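Lmo2812 protein (Listeria monocytogenes EGD-e, PDB 5ZQA) is a penicillin-binding protein of the S11 peptidase family that probably trims peptidoglycan as a serine-type D-Ala-D-Ala carboxypeptidase. Local coordinates at residues T68-L73 against S183-T188; E85-V90 against A127-D132; V111-S116 against T202-A207; T157-S162 against K169-T174. All blocks are in the same frame, centred on the assembly; numbering follows the deposited sequence.

How the contacts relate
Contact 1 packs helix 65-77, which starts at the predicted catalytic Lys65 of a probable SxxK motif, against helix 175-188 and touches all three others. Its Val72 CG2 lies 4.1 Å from Leu130 CB of contact 2, its Leu73 CD1 3.6 Å from Tyr115 OH of contact 3, and its Thr68 OG1 2.7 Å from Ala161 O of contact 4, a probable hydrogen bond. Contacts 2 and 3, with centres about 12 Å apart, share the corner where Glu85 O meets Val111 N at 2.9 Å. Contacts 2 and 4 join through Glu128 OE1 and Ser162 OG, 2.7 Å apart, near Lys65. Contacts 3 and 4 do not touch. A magnesium ion lies about 4 Å from the Leu73 side chain.

Contact 1: T68-L73 against S183-T188; sequences TAFLVL and SKLIST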
loop_
_atom_site.group_PDB
_atom_site.type_symbol
_atom_site.label_atom_id
_atom_site.label_comp_id
_atom_site.label_asym_id
_atom_site.label_seq_id
_atom_site.Cartn_x
_atom_site.Cartn_y
_atom_site.Cartn_z
ATOM N N THR A 68 -4.886 0.937 6.130
ATOM C CA THR A 68 -4.705 1.922 7.189
ATOM C C THR A 68 -4.864 3.343 6.634
ATOM O O THR A 68 -5.533 4.162 7.256
ATOM C CB THR A 68 -3.344 1.737 7.877
ATOM O OG1 THR A 68 -3.271 0.380 8.341
ATOM C CG2 THR A 68 -3.162 2.693 9.079
ATOM N N ALA A 69 -4.280 3.617 5.463
ATOM C CA ALA A 69 -4.444 4.924 4.813
ATOM C C ALA A 69 -5.920 5.225 4.565
ATOM O O ALA A 69 -6.384 6.339 4.844
ATOM C CB ALA A 69 -3.655 4.979 3.496
ATOM N N PHE A 70 -6.655 4.245 4.042
ATOM C CA PHE A 70 -8.083 4.423 3.777
ATOM C C PHE A 70 -8.820 4.850 5.038
ATOM O O PHE A 70 -9.604 5.801 5.018
ATOM C CB PHE A 70 -8.706 3.133 3.212
ATOM C CG PHE A 70 -10.137 3.295 2.786
ATOM C CD1 PHE A 70 -10.446 3.785 1.532
ATOM C CD2 PHE A 70 -11.176 2.998 3.656
ATOM C CE1 PHE A 70 -11.768 3.947 1.136
ATOM C CE2 PHE A 70 -12.489 3.159 3.266
ATOM C CZ PHE A 70 -12.780 3.635 2.003
ATOM N N LEU A 71 -8.535 4.170 6.141
ATOM C CA LEU A 71 -9.217 4.461 7.391
ATOM C C LEU A 71 -8.809 5.811 8.009
ATOM O O LEU A 71 -9.643 6.490 8.621
ATOM C CB LEU A 71 -8.992 3.309 8.378
ATOM C CG LEU A 71 -9.788 2.068 7.957
ATOM C CD1 LEU A 71 -9.405 0.857 8.801
ATOM C CD2 LEU A 71 -11.295 2.310 8.040
ATOM N N VAL A 72 -7.553 6.213 7.836
ATOM C CA VAL A 72 -7.115 7.545 8.238
ATOM C C VAL A 72 -7.860 8.615 7.458
ATOM O O VAL A 72 -8.390 9.568 8.039
ATOM C CB VAL A 72 -5.598 7.707 8.038
ATOM C CG1 VAL A 72 -5.183 9.161 8.152
ATOM C CG2 VAL A 72 -4.851 6.834 9.054
ATOM N N LEU A 73 -7.937 8.429 6.145
ATOM C CA LEU A 73 -8.580 9.412 5.274
ATOM C C LEU A 73 -10.092 9.489 5.542
ATOM O O LEU A 73 -10.671 10.589 5.543
ATOM C CB LEU A 73 -8.292 9.074 3.814
ATOM C CG LEU A 73 -6.815 9.260 3.459
ATOM C CD1 LEU A 73 -6.497 8.634 2.113
ATOM C CD2 LEU A 73 -6.435 10.731 3.463
ATOM N N SER A 183 -8.543 0.305 -5.857
ATOM C CA SER A 183 -9.509 1.060 -6.654
ATOM C C SER A 183 -10.442 1.867 -5.748
ATOM O O SER A 183 -10.706 3.044 -6.011
ATOM C CB SER A 183 -10.298 0.109 -7.564
ATOM O OG SER A 183 -11.148 -0.735 -6.818
ATOM N N LYS A 184 -10.919 1.252 -4.667
ATOM C CA LYS A 184 -11.800 1.940 -3.729
ATOM C C LYS A 184 -11.072 3.087 -3.034
ATOM O O LYS A 184 -11.640 4.158 -2.819
ATOM C CB LYS A 184 -12.348 0.957 -2.689
ATOM C CG LYS A 184 -13.422 1.540 -1.795
ATOM C CD LYS A 184 -14.750 1.681 -2.514
ATOM C CE LYS A 184 -15.329 0.328 -2.904
ATOM N NZ LYS A 184 -16.724 0.489 -3.392
ATOM N N LEU A 185 -9.813 2.857 -2.674
ATOM C CA LEU A 185 -9.018 3.903 -2.041
ATOM C C LEU A 185 -8.857 5.104 -2.977
ATOM O O LEU A 185 -9.074 6.254 -2.578
ATOM C CB LEU A 185 -7.648 3.352 -1.621
ATOM C CG LEU A 185 -6.613 4.363 -1.126
ATOM C CD1 LEU A 185 -7.081 5.072 0.128
ATOM C CD2 LEU A 185 -5.272 3.662 -0.876
ATOM N N ILE A 186 -8.505 4.838 -4.230
ATOM C CA ILE A 186 -8.281 5.903 -5.196
ATOM C C ILE A 186 -9.586 6.625 -5.585
ATOM O O ILE A 186 -9.604 7.853 -5.698
ATOM C CB ILE A 186 -7.569 5.341 -6.444
ATOM C CG1 ILE A 186 -6.139 4.919 -6.082
ATOM C CG2 ILE A 186 -7.548 6.363 -7.587
ATOM C CD1 ILE A 186 -5.452 4.117 -7.183
ATOM N N SER A 187 -10.683 5.892 -5.761
ATOM C CA SER A 187 -11.947 6.529 -6.155
ATOM C C SER A 187 -12.551 7.349 -5.004
ATOM O O SER A 187 -13.121 8.424 -5.219
ATOM C CB SER A 187 -12.939 5.475 -6.653
ATOM O OG SER A 187 -13.350 4.609 -5.613
ATOM N N THR A 188 -12.416 6.847 -3.783
ATOM C CA THR A 188 -12.989 7.509 -2.613
ATOM C C THR A 188 -12.116 8.661 -2.124
ATOM O O THR A 188 -12.625 9.693 -1.649
ATOM C CB THR A 188 -13.191 6.504 -1.468
ATOM O OG1 THR A 188 -13.959 5.388 -1.944
ATOM C CG2 THR A 188 -13.917 7.150 -0.310
#
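Phe70 reaches from helix 68-73 to the backbone of helix 183-188, and its side chain carries most of the contact. Its CB lies 4.0 Å from Leu185 CD1. With CG anti to the backbone N (chi1 -174°), the ring then runs on past Leu185, the two side chains sliding by each other in opposite senses. CD1 meets both CA and CD1 of Leu185, the former at 3.8 Å. One bond farther out, CE1 is 3.9 Å from Thr188 CB and approaches Lys184 O and Lys184 CG. Leu185 CA and Lys184 O lie at the ring edge, near its plane, whereas Thr188 stands obliquely to the ring.

Leu185 answers with its CD1 branch, which is 3.8 Å from Phe70 CA and also reaches Leu73 CD1, at 4.1 Å. One methyl thus packs against side chains from successive turns of the facing helix. Beside the ring, Thr188 OG1 donates to Lys184 O at 2.8 Å. The backbone N of Thr188 grips the same oxygen from the opposite face of the carbonyl plane, and the pair fixes the threonine next to Phe70.

No hydrogen bond crosses between the segments. Their axes are 10.3 Å apart and cross at 27°, and His189 meets the Phe70 ring edge-to-face. The arrangement is near-parallel helix packing within the penicillin-binding domain, next to the magnesium site formed by His189 and Glu191.

Contact 2: E85-V90 against A127-D132; sequences EKLDLV and AETLGD
The Thr129 side chain divides between two tasks across the contact: chi1 of -61° sets OG1 anti to its carbonyl carbon and CG2 anti to its backbone N, and both branches meet segment 85-90. Val90 sends CG1 toward Asp132 and CG2 toward Glu128, so that its methyls sit over successive turns of helix 127-132.

Thr129 OG1 accepts the backbone N-H of Val90 at 3.0 Å, with an angle of 154° at the hydrogen. Leu89 CA packs against the same oxygen at 3.3 Å, and Leu89 CD2 approaches it as well. The methyl of Thr129 turns to the strand itself: CG2 lies 3.6 Å from Leu87 CB and 3.4 Å from Asp88 O. Farther along, Leu87 CD1 touches Leu130 CD2 in a looser apolar contact. At the other end, Val90 CG2 meets Glu128 CB at 3.5 Å, and Val90 CG1 lies equally far from Asp132 OD2. The Glu128 chain bends at chi2 and carries its carboxylate away to Ser162 OG.

Strand 86-88 runs across helix 127-132 at 114°, and it pairs with strand 108-110 in a small antiparallel sheet. Thr129 OG1 also hydrogen-bonds to Asp125 O one turn back in its own helix. A single hydroxyl therefore serves a helix carbonyl and the amide of Val90, just past the end of the strand, giving this mixed junction a directional bond that holds the chain there against the helix.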
loop_
_atom_site.group_PDB
_atom_site.type_symbol
_atom_site.label_atom_id
_atom_site.label_comp_id
_atom_site.label_asym_id
_atom_site.label_seq_id
_atom_site.Cartn_x
_atom_site.Cartn_y
_atom_site.Cartn_z
ATOM N N GLU A 85 -3.020 16.682 14.762
ATOM C CA GLU A 85 -2.832 15.964 16.022
ATOM C C GLU A 85 -1.410 15.436 16.080
ATOM O O GLU A 85 -0.881 14.981 15.066
ATOM C CB GLU A 85 -3.818 14.811 16.165
ATOM C CG GLU A 85 -5.267 15.232 16.227
ATOM C CD GLU A 85 -6.176 14.059 16.506
ATOM O OE1 GLU A 85 -5.788 13.198 17.326
ATOM O OE2 GLU A 85 -7.262 13.999 15.900
ATOM N N LYS A 86 -0.801 15.486 17.261
ATOM C CA LYS A 86 0.568 15.009 17.446
ATOM C C LYS A 86 0.535 13.704 18.218
ATOM O O LYS A 86 -0.035 13.622 19.314
ATOM C CB LYS A 86 1.423 16.047 18.179
ATOM C CG LYS A 86 1.540 17.369 17.435
ATOM C CD LYS A 86 2.598 17.280 16.351
ATOM C CE LYS A 86 2.546 18.481 15.413
ATOM N NZ LYS A 86 2.729 19.776 16.126
ATOM N N LEU A 87 1.142 12.670 17.640
ATOM C CA LEU A 87 1.094 11.352 18.237
ATOM C C LEU A 87 2.497 10.843 18.498
ATOM O O LEU A 87 3.444 11.255 17.828
ATOM C CB LEU A 87 0.351 10.383 17.324
ATOM C CG LEU A 87 -1.032 10.823 16.881
ATOM C CD1 LEU A 87 -1.570 9.774 15.919
ATOM C CD2 LEU A 87 -1.952 10.994 18.078
ATOM N N ASP A 88 2.622 9.933 19.455
ATOM C CA ASP A 88 3.921 9.372 19.810
ATOM C C ASP A 88 4.118 8.033 19.139
ATOM O O ASP A 88 3.275 7.141 19.274
ATOM C CB ASP A 88 4.040 9.211 21.324
ATOM C CG ASP A 88 3.896 10.525 22.052
ATOM O OD1 ASP A 88 4.634 11.473 21.717
ATOM O OD2 ASP A 88 3.024 10.623 22.943
ATOM N N LEU A 89 5.233 7.895 18.418
ATOM C CA LEU A 89 5.539 6.661 17.708
ATOM C C LEU A 89 5.597 5.481 18.663
ATOM O O LEU A 89 6.252 5.549 19.708
ATOM C CB LEU A 89 6.869 6.768 16.964
ATOM C CG LEU A 89 6.808 7.585 15.681
ATOM C CD1 LEU A 89 8.210 7.838 15.156
ATOM C CD2 LEU A 89 5.927 6.839 14.661
ATOM N N VAL A 90 4.900 4.409 18.303
ATOM C CA VAL A 90 4.948 3.189 19.086
ATOM C C VAL A 90 6.324 2.550 18.900
ATOM O O VAL A 90 6.970 2.713 17.864
ATOM C CB VAL A 90 3.832 2.187 18.683
ATOM C CG1 VAL A 90 2.471 2.867 18.628
ATOM C CG2 VAL A 90 4.154 1.545 17.362
ATOM N N ALA A 127 2.512 3.629 10.956
ATOM C CA ALA A 127 1.249 2.930 10.723
ATOM C C ALA A 127 0.609 2.444 12.025
ATOM O O ALA A 127 -0.590 2.607 12.232
ATOM C CB ALA A 127 1.469 1.758 9.772
ATOM N N GLU A 128 1.411 1.839 12.897
ATOM C CA GLU A 128 0.880 1.298 14.149
ATOM C C GLU A 128 0.342 2.416 15.037
ATOM O O GLU A 128 -0.676 2.250 15.716
ATOM C CB GLU A 128 1.953 0.509 14.907
ATOM C CG GLU A 128 2.355 -0.805 14.226
ATOM C CD GLU A 128 1.212 -1.793 14.141
ATOM O OE1 GLU A 128 1.146 -2.544 13.134
ATOM O OE2 GLU A 128 0.379 -1.834 15.074
ATOM N N THR A 129 1.024 3.555 15.003
ATOM C CA THR A 129 0.650 4.716 15.811
ATOM C C THR A 129 -0.702 5.268 15.347
ATOM O O THR A 129 -1.579 5.589 16.157
ATOM C CB THR A 129 1.722 5.817 15.727
ATOM O OG1 THR A 129 2.964 5.315 16.227
ATOM C CG2 THR A 129 1.317 7.035 16.543
ATOM N N LEU A 130 -0.877 5.355 14.033
ATOM C CA LEU A 130 -2.161 5.789 13.471
ATOM C C LEU A 130 -3.306 4.827 13.808
ATOM O O LEU A 130 -4.393 5.262 14.190
ATOM C CB LEU A 130 -2.039 5.952 11.958
ATOM C CG LEU A 130 -1.129 7.090 11.488
ATOM C CD1 LEU A 130 -0.805 6.963 10.005
ATOM C CD2 LEU A 130 -1.763 8.444 11.783
ATOM N N GLY A 131 -3.068 3.527 13.664
ATOM C CA GLY A 131 -4.080 2.544 14.007
ATOM C C GLY A 131 -4.484 2.634 15.475
ATOM O O GLY A 131 -5.669 2.551 15.801
ATOM N N ASP A 132 -3.495 2.788 16.354
ATOM C CA ASP A 132 -3.744 2.929 17.791
ATOM C C ASP A 132 -4.629 4.137 18.095
ATOM O O ASP A 132 -5.572 4.054 18.884
ATOM C CB ASP A 132 -2.424 3.067 18.555
ATOM C CG ASP A 132 -1.716 1.749 18.762
ATOM O OD1 ASP A 132 -2.154 0.719 18.208
ATOM O OD2 ASP A 132 -0.698 1.755 19.487
#

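Contact 3: V111-S116 against T202-A207; sequences VRDLYS and TTDKGA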
loop_
_atom_site.group_PDB
_atom_site.type_symbol
_atom_site.label_atom_id
_atom_site.label_comp_id
_atom_site.label_asym_id
_atom_site.label_seq_id
_atom_site.Cartn_x
_atom_site.Cartn_y
_atom_site.Cartn_z
ATOM N N VAL A 111 -0.155 13.747 12.590
ATOM C CA VAL A 111 -0.863 12.734 11.815
ATOM C C VAL A 111 -0.529 12.845 10.328
ATOM O O VAL A 111 -0.316 11.829 9.657
ATOM C CB VAL A 111 -2.390 12.846 12.045
ATOM C CG1 VAL A 111 -3.167 12.064 11.004
ATOM C CG2 VAL A 111 -2.728 12.390 13.475
ATOM N N ARG A 112 -0.444 14.072 9.819
ATOM C CA ARG A 112 -0.017 14.293 8.441
ATOM C C ARG A 112 1.330 13.631 8.157
ATOM O O ARG A 112 1.481 12.881 7.187
ATOM C CB ARG A 112 0.065 15.792 8.146
ATOM C CG ARG A 112 0.805 16.164 6.868
ATOM C CD ARG A 112 0.158 15.590 5.620
ATOM N NE ARG A 112 -1.160 16.175 5.388
ATOM C CZ ARG A 112 -2.014 15.762 4.460
ATOM N NH1 ARG A 112 -1.701 14.743 3.657
ATOM N NH2 ARG A 112 -3.191 16.366 4.350
ATOM N N ASP A 113 2.305 13.889 9.026
ATOM C CA ASP A 113 3.648 13.375 8.784
ATOM C C ASP A 113 3.702 11.856 8.958
ATOM O O ASP A 113 4.442 11.179 8.250
ATOM C CB ASP A 113 4.663 14.038 9.711
ATOM C CG ASP A 113 5.022 15.449 9.277
ATOM O OD1 ASP A 113 4.642 15.870 8.162
ATOM O OD2 ASP A 113 5.723 16.130 10.051
ATOM N N LEU A 114 2.910 11.319 9.887
ATOM C CA LEU A 114 2.853 9.871 10.083
ATOM C C LEU A 114 2.253 9.185 8.860
ATOM O O LEU A 114 2.759 8.161 8.401
ATOM C CB LEU A 114 2.040 9.538 11.327
ATOM C CG LEU A 114 2.675 9.990 12.644
ATOM C CD1 LEU A 114 1.661 9.845 13.759
ATOM C CD2 LEU A 114 3.918 9.168 12.945
ATOM N N TYR A 115 1.170 9.760 8.350
ATOM C CA TYR A 115 0.547 9.294 7.110
ATOM C C TYR A 115 1.538 9.339 5.940
ATOM O O TYR A 115 1.671 8.359 5.196
ATOM C CB TYR A 115 -0.705 10.142 6.856
ATOM C CG TYR A 115 -1.330 10.052 5.485
ATOM C CD1 TYR A 115 -1.001 10.971 4.499
ATOM C CD2 TYR A 115 -2.303 9.103 5.205
ATOM C CE1 TYR A 115 -1.576 10.923 3.246
ATOM C CE2 TYR A 115 -2.895 9.049 3.955
ATOM C CZ TYR A 115 -2.526 9.963 2.981
ATOM O OH TYR A 115 -3.105 9.924 1.732
ATOM N N SER A 116 2.267 10.446 5.794
ATOM C CA SER A 116 3.272 10.526 4.737
ATOM C C SER A 116 4.354 9.463 4.907
ATOM O O SER A 116 4.735 8.820 3.936
ATOM C CB SER A 116 3.925 11.908 4.701
ATOM O OG SER A 116 2.958 12.909 4.439
ATOM N N THR A 202 8.712 16.254 1.957
ATOM C CA THR A 202 9.263 17.046 3.049
ATOM C C THR A 202 8.199 17.145 4.117
ATOM O O THR A 202 7.137 17.727 3.896
ATOM C CB THR A 202 9.691 18.447 2.592
ATOM O OG1 THR A 202 10.704 18.323 1.584
ATOM C CG2 THR A 202 10.238 19.244 3.770
ATOM N N THR A 203 8.466 16.533 5.263
ATOM C CA THR A 203 7.492 16.524 6.337
ATOM C C THR A 203 7.323 17.920 6.904
ATOM O O THR A 203 8.180 18.806 6.715
ATOM C CB THR A 203 7.902 15.573 7.462
ATOM O OG1 THR A 203 9.150 16.006 8.018
ATOM C CG2 THR A 203 8.036 14.148 6.941
ATOM N N ASP A 204 6.211 18.118 7.597
ATOM C CA ASP A 204 5.982 19.390 8.255
ATOM C C ASP A 204 7.004 19.614 9.368
ATOM O O ASP A 204 7.360 20.754 9.659
ATOM C CB ASP A 204 4.552 19.464 8.790
ATOM C CG ASP A 204 3.521 19.568 7.670
ATOM O OD1 ASP A 204 3.927 19.791 6.506
ATOM O OD2 ASP A 204 2.311 19.443 7.943
ATOM N N LYS A 205 7.497 18.541 9.980
ATOM C CA LYS A 205 8.540 18.688 10.991
ATOM C C LYS A 205 9.837 19.181 10.346
ATOM O O LYS A 205 10.581 19.965 10.944
ATOM C CB LYS A 205 8.774 17.371 11.742
ATOM C CG LYS A 205 9.613 17.531 13.010
ATOM C CD LYS A 205 9.937 16.198 13.664
ATOM C CE LYS A 205 8.754 15.648 14.413
ATOM N NZ LYS A 205 8.269 16.561 15.497
ATOM N N GLY A 206 10.109 18.731 9.125
ATOM C CA GLY A 206 11.283 19.184 8.400
ATOM C C GLY A 206 12.061 18.082 7.692
ATOM O O GLY A 206 12.694 18.326 6.663
ATOM N N ALA A 207 12.016 16.869 8.242
ATOM C CA ALA A 207 12.746 15.743 7.668
ATOM C C ALA A 207 12.215 15.386 6.289
ATOM O O ALA A 207 11.002 15.419 6.058
ATOM C CB ALA A 207 12.662 14.537 8.586
#
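Asp113, in the first turn of helix 111-120, faces an irregular loop that links strands 200-202 and 208-210; Asp113 CA is 5.5 Å from Thr203 CA. Its carboxylate, directed at the loop by a chi1 of -77° that sets CG opposite the carbonyl carbon, receives two consecutive loop amides: Asp204 N donates to OD1 at 2.8 Å and 163°, and Lys205 N to OD2 at 3.0 Å and 148°. Each oxygen uses its syn lone pair. Thr203 CB packs against OD1 at 3.3 Å.

Thr203 also braces the loop from within. Its OG1 accepts from Gly206 N in an ST motif and donates to Ala207 O at 2.8 Å, in the carbonyl plane on a lone pair. At the exposed border, Arg112 CG lies beside Asp204 OD2, while its guanidinium goes to Trp83 in a cation-pi contact. Lys205 leads away to Thr108 O and the Trp109 ring.

Asp204 OD2 comes within 4.3 Å of Asp113 OD1, a proximity of like charges that the two N-H hydrogen bonds to Asp113 would probably offset. Bridging successive N-H groups with one buried carboxylate fixes the rotation of Asp113 and fastens the loop to the helix.

Contact 4: T157-S162 against K169-T174; sequences TFVSAS and KSAVST
Val159 supplies the close-packed part of this contact, its two methyls set against the backbone of 169-171. With CG1 anti to its carbonyl carbon (chi1 -59°), that methyl lies 3.7 Å from Ser170 O and also meets Lys169 CB, while CG2 reaches Ala171 N at 3.6 Å and Lys169 O. Ala171 CB is 4.2 Å from Val159 CG2 and also lies 3.9 Å from Thr157 O.

Next to these methyl contacts, Thr157 and Val172 form a single antiparallel bridge, a hydrogen-bonded pair. Val172 N donates to Thr157 O in the carbonyl plane, and Thr157 N returns a bond to Val172 O, tilted 27° from the plane of the Val172 carbonyl; both bonds are 3.0 Å long. Ala171 CA adds a CA-H...O contact to Thr157 O. On its other side, strand 172-173 pairs with strand 58-59, so the bridge attaches segment 157-162 to a two-stranded sheet that leads toward the predicted nucleophile Ser62. Beyond the bridge, Ser162 O accepts from Lys65 NZ.

The outer border is polar and hydrated. Thr157 and Val172 point the same way there, with Thr157 OG1 3.4 Å from Val172 CG2. A water lies 2.6 Å from Thr157 OG1 and donates to Ser170 O. Lys169 offers its CB to the valine, but its bent chain carries the ammonium away from segment 157-162, and Ser170 turns its hydroxyl to Asp165.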
loop_
_atom_site.group_PDB
_atom_site.type_symbol
_atom_site.label_atom_id
_atom_site.label_comp_id
_atom_site.label_asym_id
_atom_site.label_seq_id
_atom_site.Cartn_x
_atom_site.Cartn_y
_atom_site.Cartn_z
ATOM N N THR A 157 -7.330 -11.193 4.930
ATOM C CA THR A 157 -7.324 -10.888 6.363
ATOM C C THR A 157 -6.136 -10.000 6.713
ATOM O O THR A 157 -4.991 -10.296 6.360
ATOM C CB THR A 157 -7.274 -12.155 7.253
ATOM O OG1 THR A 157 -6.248 -13.027 6.787
ATOM C CG2 THR A 157 -8.596 -12.902 7.239
ATOM N N PHE A 158 -6.435 -8.897 7.389
ATOM C CA PHE A 158 -5.426 -7.998 7.940
ATOM C C PHE A 158 -5.156 -8.362 9.391
ATOM O O PHE A 158 -6.070 -8.769 10.111
ATOM C CB PHE A 158 -5.889 -6.541 7.839
ATOM C CG PHE A 158 -6.138 -6.082 6.431
ATOM C CD1 PHE A 158 -5.078 -5.777 5.594
ATOM C CD2 PHE A 158 -7.434 -5.943 5.949
ATOM C CE1 PHE A 158 -5.289 -5.356 4.296
ATOM C CE2 PHE A 158 -7.656 -5.521 4.641
ATOM C CZ PHE A 158 -6.577 -5.230 3.814
ATOM N N VAL A 159 -3.910 -8.198 9.825
ATOM C CA VAL A 159 -3.540 -8.575 11.193
ATOM C C VAL A 159 -2.992 -7.402 12.002
ATOM O O VAL A 159 -2.876 -7.492 13.228
ATOM C CB VAL A 159 -2.496 -9.736 11.202
ATOM C CG1 VAL A 159 -3.046 -10.978 10.492
ATOM C CG2 VAL A 159 -1.171 -9.318 10.567
ATOM N N SER A 160 -2.641 -6.314 11.321
ATOM C CA SER A 160 -1.999 -5.174 11.968
ATOM C C SER A 160 -2.056 -3.958 11.057
ATOM O O SER A 160 -2.187 -4.102 9.846
ATOM C CB SER A 160 -0.543 -5.497 12.307
ATOM O OG SER A 160 0.235 -5.613 11.120
ATOM N N ALA A 161 -1.966 -2.762 11.635
ATOM C CA ALA A 161 -1.989 -1.532 10.852
ATOM C C ALA A 161 -0.827 -1.446 9.857
ATOM O O ALA A 161 -0.963 -0.875 8.770
ATOM C CB ALA A 161 -1.970 -0.323 11.777
ATOM N N SER A 162 0.316 -2.007 10.245
ATOM C CA SER A 162 1.519 -1.939 9.430
ATOM C C SER A 162 1.620 -3.049 8.396
ATOM O O SER A 162 2.235 -2.883 7.339
ATOM C CB SER A 162 2.754 -1.992 10.329
ATOM O OG SER A 162 2.763 -3.189 11.092
ATOM N N LYS A 169 0.842 -14.796 12.729
ATOM C CA LYS A 169 -0.215 -14.576 11.746
ATOM C C LYS A 169 0.183 -13.478 10.767
ATOM O O LYS A 169 0.673 -12.428 11.182
ATOM C CB LYS A 169 -1.520 -14.230 12.454
ATOM C CG LYS A 169 -2.085 -15.408 13.242
ATOM C CD LYS A 169 -2.664 -14.973 14.570
ATOM C CE LYS A 169 -2.232 -15.933 15.672
ATOM N NZ LYS A 169 -2.598 -15.471 17.044
ATOM N N SER A 170 0.001 -13.752 9.477
ATOM C CA SER A 170 0.366 -12.816 8.411
ATOM C C SER A 170 -0.850 -12.200 7.750
ATOM O O SER A 170 -1.867 -12.867 7.550
ATOM C CB SER A 170 1.204 -13.505 7.326
ATOM O OG SER A 170 2.460 -13.930 7.817
ATOM N N ALA A 171 -0.724 -10.928 7.386
ATOM C CA ALA A 171 -1.694 -10.292 6.505
ATOM C C ALA A 171 -1.657 -10.967 5.138
ATOM O O ALA A 171 -0.580 -11.127 4.563
ATOM C CB ALA A 171 -1.394 -8.817 6.371
ATOM N N VAL A 172 -2.819 -11.356 4.627
ATOM C CA VAL A 172 -2.879 -12.021 3.327
ATOM C C VAL A 172 -4.027 -11.485 2.481
ATOM O O VAL A 172 -5.017 -10.954 3.003
ATOM C CB VAL A 172 -3.045 -13.564 3.453
ATOM C CG1 VAL A 172 -1.821 -14.197 4.137
ATOM C CG2 VAL A 172 -4.330 -13.926 4.178
ATOM N N SER A 173 -3.890 -11.648 1.167
ATOM C CA SER A 173 -4.932 -11.229 0.233
ATOM C C SER A 173 -4.676 -11.901 -1.121
ATOM O O SER A 173 -3.862 -12.820 -1.214
ATOM C CB SER A 173 -4.955 -9.696 0.114
ATOM O OG SER A 173 -6.114 -9.236 -0.560
ATOM N N THR A 174 -5.381 -11.446 -2.153
ATOM C CA THR A 174 -5.214 -11.930 -3.527
ATOM C C THR A 174 -5.047 -10.734 -4.443
ATOM O O THR A 174 -5.398 -9.621 -4.044
ATOM C CB THR A 174 -6.425 -12.727 -4.009
ATOM O OG1 THR A 174 -7.566 -11.858 -4.052
ATOM C CG2 THR A 174 -6.726 -13.895 -3.067
HETATM O O HOH W 1 -4.276 -13.719 8.325
#